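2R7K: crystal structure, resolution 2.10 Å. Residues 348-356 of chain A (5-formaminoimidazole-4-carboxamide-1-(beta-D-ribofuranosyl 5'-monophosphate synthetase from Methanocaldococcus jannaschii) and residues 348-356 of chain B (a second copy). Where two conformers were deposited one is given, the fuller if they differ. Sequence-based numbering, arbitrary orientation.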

ATOM      1  N   LYS A 348       3.807 -13.759  16.620  1.00 35.17           N
ATOM      2  CA  LYS A 348       3.047 -14.407  15.560  1.00 35.83           C
ATOM      3  C   LYS A 348       3.792 -15.626  15.023  1.00 33.19           C
ATOM      4  O   LYS A 348       3.274 -16.736  15.061  1.00 40.39           O
ATOM      5  N   MET A 349       4.991 -15.415  14.497  0.50 34.02           N
ATOM      6  CA  MET A 349       5.770 -16.523  13.979  0.50 32.36           C
ATOM      7  C   MET A 349       5.872 -17.629  15.023  0.50 35.98           C
ATOM      8  O   MET A 349       5.523 -18.782  14.758  0.50 24.44           O
ATOM      9  N   ALA A 350       6.319 -17.276  16.223  1.00 38.98           N
ATOM     10  CA  ALA A 350       6.567 -18.288  17.241  1.00 41.66           C
ATOM     11  C   ALA A 350       5.352 -19.211  17.383  1.00 39.98           C
ATOM     12  O   ALA A 350       5.499 -20.432  17.335  1.00 40.03           O
ATOM     13  N   LEU A 351       4.164 -18.628  17.531  1.00 34.52           N
ATOM     14  CA  LEU A 351       2.922 -19.406  17.616  1.00 45.02           C
ATOM     15  C   LEU A 351       2.709 -20.333  16.414  1.00 51.68           C
ATOM     16  O   LEU A 351       2.404 -21.511  16.573  1.00 53.86           O
ATOM     17  N   GLN A 352       2.868 -19.782  15.215  1.00 46.09           N
ATOM     18  CA  GLN A 352       2.706 -20.530  13.975  1.00 43.91           C
ATOM     19  C   GLN A 352       3.724 -21.658  13.798  1.00 45.57           C
ATOM     20  O   GLN A 352       3.450 -22.652  13.125  1.00 43.11           O
ATOM     21  N   LEU A 353       4.908 -21.494  14.371  1.00 42.58           N
ATOM     22  CA  LEU A 353       5.963 -22.487  14.209  1.00 40.73           C
ATOM     23  C   LEU A 353       6.056 -23.372  15.436  1.00 37.88           C
ATOM     24  O   LEU A 353       6.899 -24.268  15.503  1.00 44.12           O
ATOM     25  N   ASP A 354       5.175 -23.122  16.397  1.00 37.89           N
ATOM     26  CA  ASP A 354       5.177 -23.855  17.660  1.00 53.86           C
ATOM     27  C   ASP A 354       6.536 -23.744  18.375  1.00 58.94           C
ATOM     28  O   ASP A 354       7.117 -24.744  18.805  1.00 58.43           O
ATOM     29  N   MET A 355       7.039 -22.516  18.488  1.00 57.34           N
ATOM     30  CA  MET A 355       8.324 -22.253  19.126  1.00 45.78           C
ATOM     31  C   MET A 355       8.164 -21.151  20.155  1.00 47.09           C
ATOM     32  O   MET A 355       9.044 -20.305  20.322  1.00 50.18           O
ATOM     33  N   ILE A 356       7.033 -21.170  20.848  1.00 41.04           N
ATOM     34  CA  ILE A 356       6.725 -20.142  21.827  1.00 48.70           C
ATOM     35  C   ILE A 356       7.738 -20.170  22.972  1.00 55.31           C
ATOM     36  O   ILE A 356       7.938 -19.171  23.660  1.00 53.98           O
TER
ATOM     37  N   LYS B 348      11.724 -18.421   1.812  1.00 35.17           N
ATOM     38  CA  LYS B 348      12.282 -17.356   2.632  1.00 35.83           C
ATOM     39  C   LYS B 348      12.323 -17.765   4.102  1.00 33.19           C
ATOM     40  O   LYS B 348      13.385 -17.784   4.710  1.00 40.39           O
ATOM     41  N   MET B 349      11.164 -18.060   4.676  0.50 34.02           N
ATOM     42  CA  MET B 349      11.120 -18.473   6.066  0.50 32.36           C
ATOM     43  C   MET B 349      12.102 -19.614   6.309  0.50 35.98           C
ATOM     44  O   MET B 349      12.966 -19.528   7.184  0.50 24.44           O
ATOM     45  N   ALA B 350      11.995 -20.672   5.512  1.00 38.98           N
ATOM     46  CA  ALA B 350      12.808 -21.857   5.752  1.00 41.66           C
ATOM     47  C   ALA B 350      14.281 -21.470   5.918  1.00 39.98           C
ATOM     48  O   ALA B 350      14.915 -21.868   6.892  1.00 40.03           O
ATOM     49  N   LEU B 351      14.806 -20.679   4.982  1.00 34.52           N
ATOM     50  CA  LEU B 351      16.188 -20.192   5.065  1.00 45.02           C
ATOM     51  C   LEU B 351      16.486 -19.439   6.366  1.00 51.68           C
ATOM     52  O   LEU B 351      17.484 -19.699   7.030  1.00 53.86           O
ATOM     53  N   GLN B 352      15.609 -18.503   6.713  1.00 46.09           N
ATOM     54  CA  GLN B 352      15.746 -17.703   7.923  1.00 43.91           C
ATOM     55  C   GLN B 352      15.667 -18.520   9.214  1.00 45.57           C
ATOM     56  O   GLN B 352      16.235 -18.136  10.236  1.00 43.11           O
ATOM     57  N   LEU B 353      14.938 -19.626   9.181  1.00 42.58           N
ATOM     58  CA  LEU B 353      14.753 -20.439  10.377  1.00 40.73           C
ATOM     59  C   LEU B 353      15.671 -21.646  10.348  1.00 37.88           C
ATOM     60  O   LEU B 353      15.657 -22.468  11.266  1.00 44.12           O
ATOM     61  N   ASP B 354      16.475 -21.736   9.296  1.00 37.89           N
ATOM     62  CA  ASP B 354      17.373 -22.870   9.103  1.00 53.86           C
ATOM     63  C   ASP B 354      16.604 -24.205   9.088  1.00 58.94           C
ATOM     64  O   ASP B 354      16.968 -25.160   9.778  1.00 58.43           O
ATOM     65  N   MET B 355      15.533 -24.252   8.299  1.00 57.34           N
ATOM     66  CA  MET B 355      14.694 -25.442   8.192  1.00 45.78           C
ATOM     67  C   MET B 355      14.489 -25.788   6.730  1.00 47.09           C
ATOM     68  O   MET B 355      13.408 -26.216   6.324  1.00 50.18           O
ATOM     69  N   ILE B 356      15.541 -25.602   5.941  1.00 41.04           N
ATOM     70  CA  ILE B 356      15.468 -25.842   4.511  1.00 48.70           C
ATOM     71  C   ILE B 356      15.180 -27.315   4.225  1.00 55.31           C
ATOM     72  O   ILE B 356      14.665 -27.663   3.165  1.00 53.98           O
TER

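The tightest point of this contact is a leucine meeting its own symmetry mate: Leu353(A) CD1 and Leu353(B) CD1 lie 3.3 Å apart, short for two methyl carbons, across an exact two-fold axis, so every contact between unlike residues occurs twice. The two helices run nearly perpendicular (95°) with axes 13.7 Å apart, and side chains, not backbone, make the contacts. Met349, Leu353 and Met355 of each chain supply them, their CA-to-CB bonds pointing toward the partner stretch. Met349 adopts m, t, p, bringing Met349(A) CE to 4.2 Å from Met349(B) CE and 3.9 Å from Leu353(B) CD2; a second conformer was deposited. Leu353 is m, t. Its other methyl, Leu353(A) CD2, also lies 3.8 Å from Met355(B) CE, so CD2 touches two methionine methyls. Met355, m, t, m, follows Asp354, the first residue to leave helical phi/psi (phi 57°), in a Schellman motif: Met355(A) N hydrogen-bonds Ala350(A) O at 2.8 Å and Asp354(A) N Leu351(A) O at 3.2 Å. No hydrogen bond joins the stretches: the CA-to-CB bond of Gln352 points toward the partner, but its nearest approach, Gln352(A) OE1 to Met349(B) CE, is 5.3 Å, and Lys348 NZ is hydrogen-bonded elsewhere in the structure. Most of the 270 Å² buried belongs to Met349, Leu353 and Met355.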

ATOM      1  CB  LYS A 348       2.759 -13.418  14.432  1.00 40.23           C
ATOM      2  CG  LYS A 348       1.602 -13.808  13.519  1.00 47.54           C
ATOM      3  CD  LYS A 348       1.473 -12.818  12.372  1.00 43.31           C
ATOM      4  CE  LYS A 348       0.143 -12.955  11.660  1.00 49.61           C
ATOM      5  NZ  LYS A 348      -0.025 -11.899  10.619  1.00 54.03           N
ATOM      6  CB  MET A 349       7.157 -16.062  13.529  0.50 28.65           C
ATOM      7  CG  MET A 349       7.175 -15.480  12.125  0.50 37.46           C
ATOM      8  SD  MET A 349       8.817 -15.078  11.500  0.50 43.66           S
ATOM      9  CE  MET A 349       9.641 -16.663  11.603  0.50 36.77           C
ATOM     10  CB  ALA A 350       6.941 -17.656  18.578  1.00 37.86           C
ATOM     11  CB  LEU A 351       1.720 -18.481  17.755  1.00 40.55           C
ATOM     12  CG  LEU A 351       1.580 -17.810  19.116  1.00 40.57           C
ATOM     13  CD1 LEU A 351       0.633 -16.623  19.058  1.00 36.21           C
ATOM     14  CD2 LEU A 351       1.117 -18.834  20.132  1.00 41.96           C
ATOM     15  CB  GLN A 352       2.826 -19.580  12.784  1.00 37.21           C
ATOM     16  CG  GLN A 352       1.685 -18.594  12.650  1.00 43.17           C
ATOM     17  CD  GLN A 352       1.866 -17.685  11.448  1.00 48.37           C
ATOM     18  OE1 GLN A 352       2.922 -17.685  10.816  1.00 46.89           O
ATOM     19  NE2 GLN A 352       0.838 -16.900  11.133  1.00 48.00           N
ATOM     20  CB  LEU A 353       7.313 -21.813  13.957  1.00 47.38           C
ATOM     21  CG  LEU A 353       7.503 -21.072  12.635  1.00 51.40           C
ATOM     22  CD1 LEU A 353       8.627 -20.069  12.769  1.00 50.16           C
ATOM     23  CD2 LEU A 353       7.783 -22.038  11.501  1.00 51.80           C
ATOM     24  CB  ASP A 354       4.807 -25.318  17.424  1.00 63.90           C
ATOM     25  CG  ASP A 354       4.262 -25.985  18.663  1.00 73.17           C
ATOM     26  OD1 ASP A 354       3.470 -25.340  19.381  1.00 77.57           O
ATOM     27  OD2 ASP A 354       4.624 -27.154  18.918  1.00 79.59           O
ATOM     28  CB  MET A 355       9.378 -21.867  18.086  1.00 43.65           C
ATOM     29  CG  MET A 355       9.678 -22.972  17.096  1.00 44.63           C
ATOM     30  SD  MET A 355      11.042 -22.626  15.979  1.00 55.76           S
ATOM     31  CE  MET A 355      10.533 -21.054  15.315  1.00 60.35           C
ATOM     32  CB  ILE A 356       5.299 -20.313  22.387  1.00 47.64           C
ATOM     33  CG1 ILE A 356       4.727 -18.965  22.824  1.00 49.13           C
ATOM     34  CG2 ILE A 356       5.280 -21.317  23.532  1.00 55.32           C
ATOM     35  CD1 ILE A 356       4.760 -17.924  21.735  1.00 49.55           C
TER
ATOM     36  CB  LYS B 348      11.473 -16.070   2.458  1.00 40.23           C
ATOM     37  CG  LYS B 348      12.203 -14.795   2.864  1.00 47.54           C
ATOM     38  CD  LYS B 348      11.274 -13.596   2.757  1.00 43.31           C
ATOM     39  CE  LYS B 348      12.040 -12.289   2.799  1.00 49.61           C
ATOM     40  NZ  LYS B 348      11.136 -11.124   2.567  1.00 54.03           N
ATOM     41  CB  MET B 349       9.703 -18.871   6.480  0.50 28.65           C
ATOM     42  CG  MET B 349       8.832 -17.688   6.873  0.50 37.46           C
ATOM     43  SD  MET B 349       7.211 -18.132   7.522  0.50 43.66           S
ATOM     44  CE  MET B 349       7.649 -19.163   8.916  0.50 36.77           C
ATOM     45  CB  ALA B 350      12.628 -22.892   4.646  1.00 37.86           C
ATOM     46  CB  LEU B 351      16.510 -19.291   3.879  1.00 40.55           C
ATOM     47  CG  LEU B 351      16.674 -20.014   2.549  1.00 40.57           C
ATOM     48  CD1 LEU B 351      16.584 -19.052   1.376  1.00 36.21           C
ATOM     49  CD2 LEU B 351      17.992 -20.761   2.547  1.00 41.96           C
ATOM     50  CB  GLN B 352      14.653 -16.636   7.960  1.00 37.21           C
ATOM     51  CG  GLN B 352      14.796 -15.555   6.909  1.00 43.17           C
ATOM     52  CD  GLN B 352      13.680 -14.529   7.003  1.00 48.37           C
ATOM     53  OE1 GLN B 352      12.716 -14.718   7.744  1.00 46.89           O
ATOM     54  NE2 GLN B 352      13.805 -13.442   6.246  1.00 48.00           N
ATOM     55  CB  LEU B 353      13.301 -20.899  10.507  1.00 47.38           C
ATOM     56  CG  LEU B 353      12.241 -19.838  10.797  1.00 51.40           C
ATOM     57  CD1 LEU B 353      10.879 -20.349  10.381  1.00 50.16           C
ATOM     58  CD2 LEU B 353      12.240 -19.451  12.262  1.00 51.80           C
ATOM     59  CB  ASP B 354      18.454 -22.879  10.182  1.00 63.90           C
ATOM     60  CG  ASP B 354      19.688 -23.640   9.761  1.00 73.17           C
ATOM     61  OD1 ASP B 354      20.098 -23.495   8.590  1.00 77.57           O
ATOM     62  OD2 ASP B 354      20.246 -24.379  10.599  1.00 79.59           O
ATOM     63  CB  MET B 355      13.348 -25.222   8.884  1.00 43.65           C
ATOM     64  CG  MET B 355      13.470 -24.991  10.375  1.00 44.63           C
ATOM     65  SD  MET B 355      11.904 -24.918  11.252  1.00 55.76           S
ATOM     66  CE  MET B 355      11.053 -23.673  10.303  1.00 60.35           C
ATOM     67  CB  ILE B 356      16.772 -25.419   3.807  1.00 47.64           C
ATOM     68  CG1 ILE B 356      16.495 -25.006   2.361  1.00 49.13           C
ATOM     69  CG2 ILE B 356      17.812 -26.529   3.873  1.00 55.32           C
ATOM     70  CD1 ILE B 356      15.442 -23.935   2.240  1.00 49.55           C
TER